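Local coordinates for oxygen-independent coproporphyrinogen III oxidase (Escherichia coli, PDB 1OLT), which catalyses the anaerobic oxidative decarboxylation of two propionate groups of coproporphyrinogen III, giving the vinyl groups of protoporphyrinogen IX, with S-adenosylmethionine and a [4Fe-4S] cluster, at residues A[154-157]-A[158-161]; A[268-271]-A[272-276]. All coordinates share one frame; numbering follows the deposited sequence.

In the fold
Contacts 1 and 2 are short lengths of helix, about two turns each, within the radical SAM core. They share no element: contact 1 is helix 154-161, contact 2 the middle of helix 263-279. Their nearest atoms are about 23 Å apart. Each is partly buried, with an apolar side against the fold and a polar side nearer solvent. In contact 1 the buried side is leucine, and the polar side chains bond to neighbouring helices and loops. In contact 2 it is isoleucine and threonine, whose hydroxyl turns back onto the helix's own backbone. Contact 1 links two barrel strands and packs between helices 120-133 and 188-200; contact 2 packs against helix 219-232 and strand 207-212.

Contact 1: residues A[154-157]-A[158-161]; sequences DVLD and HLRA
Val155 and Leu159 meet through torsions that aim their branches at each other. Val155 holds CG1 opposite its backbone N (chi1 172°), and Leu159 holds CG opposite its carbonyl carbon (chi1 -64°). Val155 CG1 then lies 4.1 Å from Leu159 CD1. The same methyl, Leu159 CD1, is also 4.1 Å from Leu156 CD2. One branch of Leu159 thus touches two residues of the preceding turn, and both side chains cross it at a slant. Leu159 CG also sits over the backbone, 3.2 Å from Val155 O.

Four i to i+4 bonds hold the turn. The first, from His158 N to Asp154 O, is the longest at 3.2 Å. Leu159 N reaches Val155 O at 2.9 Å. Arg160 N to Leu156 O is nearly straight, with 172° at the hydrogen. Ala161 N closes the set on Asp157 O at 2.9 Å.

Asp154 OD2 forms a salt bridge with Lys120 NZ, and Asp157 OD1 is hydrogen-bonded to His197 NE2. Arg160 packs its CB 3.4 Å from Asp157 O, then bends at chi2 and carries its guanidinium away, to where NE and NH1 bond to the carbonyls of Ile201 and Phe164, so two backbone oxygens fix the group.

The helix is the crossover of the beta-alpha-beta unit formed by strand 140-146, helix 154-161 and strand 166-172, a repeat characteristic of the radical SAM barrel. The side chain of Leu159 is about 9 Å from that of Glu145, which binds S-adenosylmethionine from strand 140-146. Leu156 packs on Leu194 and Ala198 of helix 188-200, while His158 and Leu159 rest on Ile123 of helix 120-133.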
loop_
_atom_site.group_PDB
_atom_site.type_symbol
_atom_site.label_atom_id
_atom_site.label_comp_id
_atom_site.label_asym_id
_atom_site.label_seq_id
_atom_site.Cartn_x
_atom_site.Cartn_y
_atom_site.Cartn_z
ATOM N N ASP A 154 21.871 -14.417 1.470
ATOM C CA ASP A 154 21.533 -15.367 0.408
ATOM C C ASP A 154 20.078 -15.655 0.248
ATOM O O ASP A 154 19.698 -16.267 -0.709
ATOM C CB ASP A 154 22.393 -16.631 0.452
ATOM C CG ASP A 154 21.987 -17.578 1.545
ATOM O OD1 ASP A 154 20.970 -17.387 2.265
ATOM O OD2 ASP A 154 22.657 -18.584 1.758
ATOM N N VAL A 155 19.222 -15.217 1.172
ATOM C CA VAL A 155 17.778 -15.278 0.955
ATOM C C VAL A 155 17.374 -14.416 -0.271
ATOM O O VAL A 155 16.428 -14.752 -0.996
ATOM C CB VAL A 155 16.952 -14.909 2.236
ATOM C CG1 VAL A 155 15.446 -14.775 1.968
ATOM C CG2 VAL A 155 17.208 -15.904 3.378
ATOM N N LEU A 156 18.075 -13.297 -0.501
ATOM C CA LEU A 156 17.815 -12.480 -1.686
ATOM C C LEU A 156 18.134 -13.231 -2.971
ATOM O O LEU A 156 17.352 -13.161 -3.922
ATOM C CB LEU A 156 18.592 -11.163 -1.636
ATOM C CG LEU A 156 18.259 -10.260 -0.437
ATOM C CD1 LEU A 156 19.063 -8.979 -0.577
ATOM C CD2 LEU A 156 16.807 -10.007 -0.184
ATOM N N ASP A 157 19.252 -13.965 -3.019
ATOM C CA ASP A 157 19.548 -14.806 -4.187
ATOM C C ASP A 157 18.424 -15.847 -4.402
ATOM O O ASP A 157 18.014 -16.092 -5.506
ATOM C CB ASP A 157 20.883 -15.503 -4.077
ATOM C CG ASP A 157 22.034 -14.493 -3.834
ATOM O OD1 ASP A 157 22.256 -14.033 -2.700
ATOM O OD2 ASP A 157 22.703 -14.100 -4.746
ATOM N N HIS A 158 17.932 -16.418 -3.337
ATOM C CA HIS A 158 16.869 -17.406 -3.437
ATOM C C HIS A 158 15.579 -16.776 -3.951
ATOM O O HIS A 158 14.912 -17.355 -4.802
ATOM C CB HIS A 158 16.586 -17.999 -2.110
ATOM C CG HIS A 158 15.629 -19.157 -2.157
ATOM N ND1 HIS A 158 15.991 -20.386 -2.639
ATOM C CD2 HIS A 158 14.337 -19.267 -1.777
ATOM C CE1 HIS A 158 14.971 -21.224 -2.554
ATOM N NE2 HIS A 158 13.946 -20.567 -2.021
ATOM N N LEU A 159 15.218 -15.583 -3.460
ATOM C CA LEU A 159 14.044 -14.875 -3.973
ATOM C C LEU A 159 14.174 -14.590 -5.472
ATOM O O LEU A 159 13.231 -14.741 -6.255
ATOM C CB LEU A 159 13.799 -13.549 -3.216
ATOM C CG LEU A 159 13.474 -13.781 -1.739
ATOM C CD1 LEU A 159 13.608 -12.515 -0.962
ATOM C CD2 LEU A 159 12.069 -14.341 -1.642
ATOM N N ARG A 160 15.329 -14.105 -5.858
ATOM C CA ARG A 160 15.603 -13.904 -7.251
ATOM C C ARG A 160 15.460 -15.193 -8.091
ATOM O O ARG A 160 14.863 -15.186 -9.194
ATOM C CB ARG A 160 16.992 -13.391 -7.369
ATOM C CG ARG A 160 17.141 -12.632 -8.507
ATOM C CD ARG A 160 16.642 -11.134 -8.393
ATOM N NE ARG A 160 16.970 -10.655 -9.750
ATOM C CZ ARG A 160 16.160 -10.801 -10.782
ATOM N NH1 ARG A 160 14.913 -11.285 -10.631
ATOM N NH2 ARG A 160 16.557 -10.417 -11.956
ATOM N N ALA A 161 15.976 -16.307 -7.587
ATOM C CA ALA A 161 15.868 -17.571 -8.321
ATOM C C ALA A 161 14.415 -17.993 -8.393
ATOM O O ALA A 161 14.042 -18.645 -9.343
ATOM C CB ALA A 161 16.775 -18.760 -7.674
#

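Contact 2: residues A[268-271]-A[272-276]; sequences DILQ and ETIAF
Regular i to i+4 bonds join 268-271 to 272-276, from Glu272 N to Asp268 O at 3.0 Å through to Ala275 N on Gln271 O at 3.1 Å. Thr273 adds a second grip on the turn. Its OG1 lies beside its own backbone N (chi1 -71°) and donates to Ile269 O at 2.7 Å. Thr273 N binds the same oxygen at 3.0 Å. The two donors come from opposite faces of the carbonyl plane, and the hydroxyl stands 37° out of it. This buried hydroxyl is therefore satisfied within the helix. A valine here would probably leave Ile269 O with the amide bond alone from this residue and put a methyl close to that oxygen.

Leu270 CD1 meets Ile274 CD1 at 4.0 Å, methyl to methyl.

Ile269 and Thr273 pack on Phe222 of helix 219-232, and Ile269 and Leu270 on Tyr212 of strand 207-212. A threonine hydroxyl bonded to the carbonyl four residues back is a common way for helices to bury this side chain, here on an outer helix of the radical SAM core.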
loop_
_atom_site.group_PDB
_atom_site.type_symbol
_atom_site.label_atom_id
_atom_site.label_comp_id
_atom_site.label_asym_id
_atom_site.label_seq_id
_atom_site.Cartn_x
_atom_site.Cartn_y
_atom_site.Cartn_z
ATOM N N ASP A 268 7.644 20.349 10.388
ATOM C CA ASP A 268 9.001 20.719 9.989
ATOM C C ASP A 268 9.730 19.450 9.436
ATOM O O ASP A 268 10.424 19.547 8.451
ATOM C CB ASP A 268 9.799 21.319 11.116
ATOM C CG ASP A 268 9.330 22.726 11.473
ATOM O OD1 ASP A 268 8.527 23.390 10.713
ATOM O OD2 ASP A 268 9.750 23.240 12.507
ATOM N N ILE A 269 9.502 18.284 10.036
ATOM C CA ILE A 269 10.045 17.014 9.513
ATOM C C ILE A 269 9.567 16.787 8.121
ATOM O O ILE A 269 10.365 16.479 7.230
ATOM C CB ILE A 269 9.759 15.883 10.374
ATOM C CG1 ILE A 269 10.535 16.019 11.656
ATOM C CG2 ILE A 269 10.154 14.509 9.629
ATOM C CD1 ILE A 269 10.059 15.037 12.761
ATOM N N LEU A 270 8.288 17.000 7.875
ATOM C CA LEU A 270 7.739 16.689 6.580
ATOM C C LEU A 270 8.235 17.679 5.529
ATOM O O LEU A 270 8.628 17.260 4.451
ATOM C CB LEU A 270 6.234 16.681 6.616
ATOM C CG LEU A 270 5.590 16.420 5.261
ATOM C CD1 LEU A 270 6.068 15.126 4.681
ATOM C CD2 LEU A 270 4.095 16.444 5.363
ATOM N N GLN A 271 8.227 18.979 5.853
ATOM C CA GLN A 271 8.628 19.978 4.923
ATOM C C GLN A 271 10.099 19.786 4.505
ATOM O O GLN A 271 10.416 19.847 3.322
ATOM C CB GLN A 271 8.441 21.385 5.499
ATOM C CG GLN A 271 9.090 22.478 4.620
ATOM C CD GLN A 271 8.720 23.880 5.052
ATOM O OE1 GLN A 271 8.338 24.086 6.210
ATOM N NE2 GLN A 271 8.862 24.852 4.134
ATOM N N GLU A 272 10.958 19.527 5.482
ATOM C CA GLU A 272 12.384 19.372 5.237
ATOM C C GLU A 272 12.656 18.046 4.458
ATOM O O GLU A 272 13.502 18.003 3.578
ATOM C CB GLU A 272 13.159 19.420 6.575
ATOM C CG GLU A 272 13.072 20.753 7.275
ATOM C CD GLU A 272 13.660 20.774 8.683
ATOM O OE1 GLU A 272 14.286 19.768 9.142
ATOM O OE2 GLU A 272 13.485 21.834 9.329
ATOM N N THR A 273 11.880 17.014 4.752
ATOM C CA THR A 273 11.968 15.732 4.066
ATOM C C THR A 273 11.699 15.901 2.570
ATOM O O THR A 273 12.463 15.411 1.736
ATOM C CB THR A 273 10.991 14.728 4.716
ATOM O OG1 THR A 273 11.514 14.390 6.021
ATOM C CG2 THR A 273 10.984 13.452 3.977
ATOM N N ILE A 274 10.615 16.592 2.236
ATOM C CA ILE A 274 10.232 16.784 0.859
ATOM C C ILE A 274 11.352 17.579 0.185
ATOM O O ILE A 274 11.774 17.169 -0.887
ATOM C CB ILE A 274 8.861 17.465 0.727
ATOM C CG1 ILE A 274 7.707 16.552 1.161
ATOM C CG2 ILE A 274 8.625 18.010 -0.701
ATOM C CD1 ILE A 274 6.400 17.339 1.321
ATOM N N ALA A 275 11.829 18.686 0.766
ATOM C CA ALA A 275 12.930 19.416 0.173
ATOM C C ALA A 275 14.225 18.603 -0.024
ATOM O O ALA A 275 14.908 18.736 -1.054
ATOM C CB ALA A 275 13.243 20.740 0.951
ATOM N N PHE A 276 14.591 17.816 0.959
ATOM C CA PHE A 276 15.812 17.098 0.904
ATOM C C PHE A 276 15.746 15.922 -0.111
ATOM O O PHE A 276 16.723 15.664 -0.850
ATOM C CB PHE A 276 16.187 16.563 2.257
ATOM C CG PHE A 276 17.456 15.758 2.244
ATOM C CD1 PHE A 276 18.693 16.416 2.254
ATOM C CD2 PHE A 276 17.424 14.384 2.183
ATOM C CE1 PHE A 276 19.884 15.667 2.219
ATOM C CE2 PHE A 276 18.625 13.625 2.172
ATOM C CZ PHE A 276 19.842 14.282 2.191
#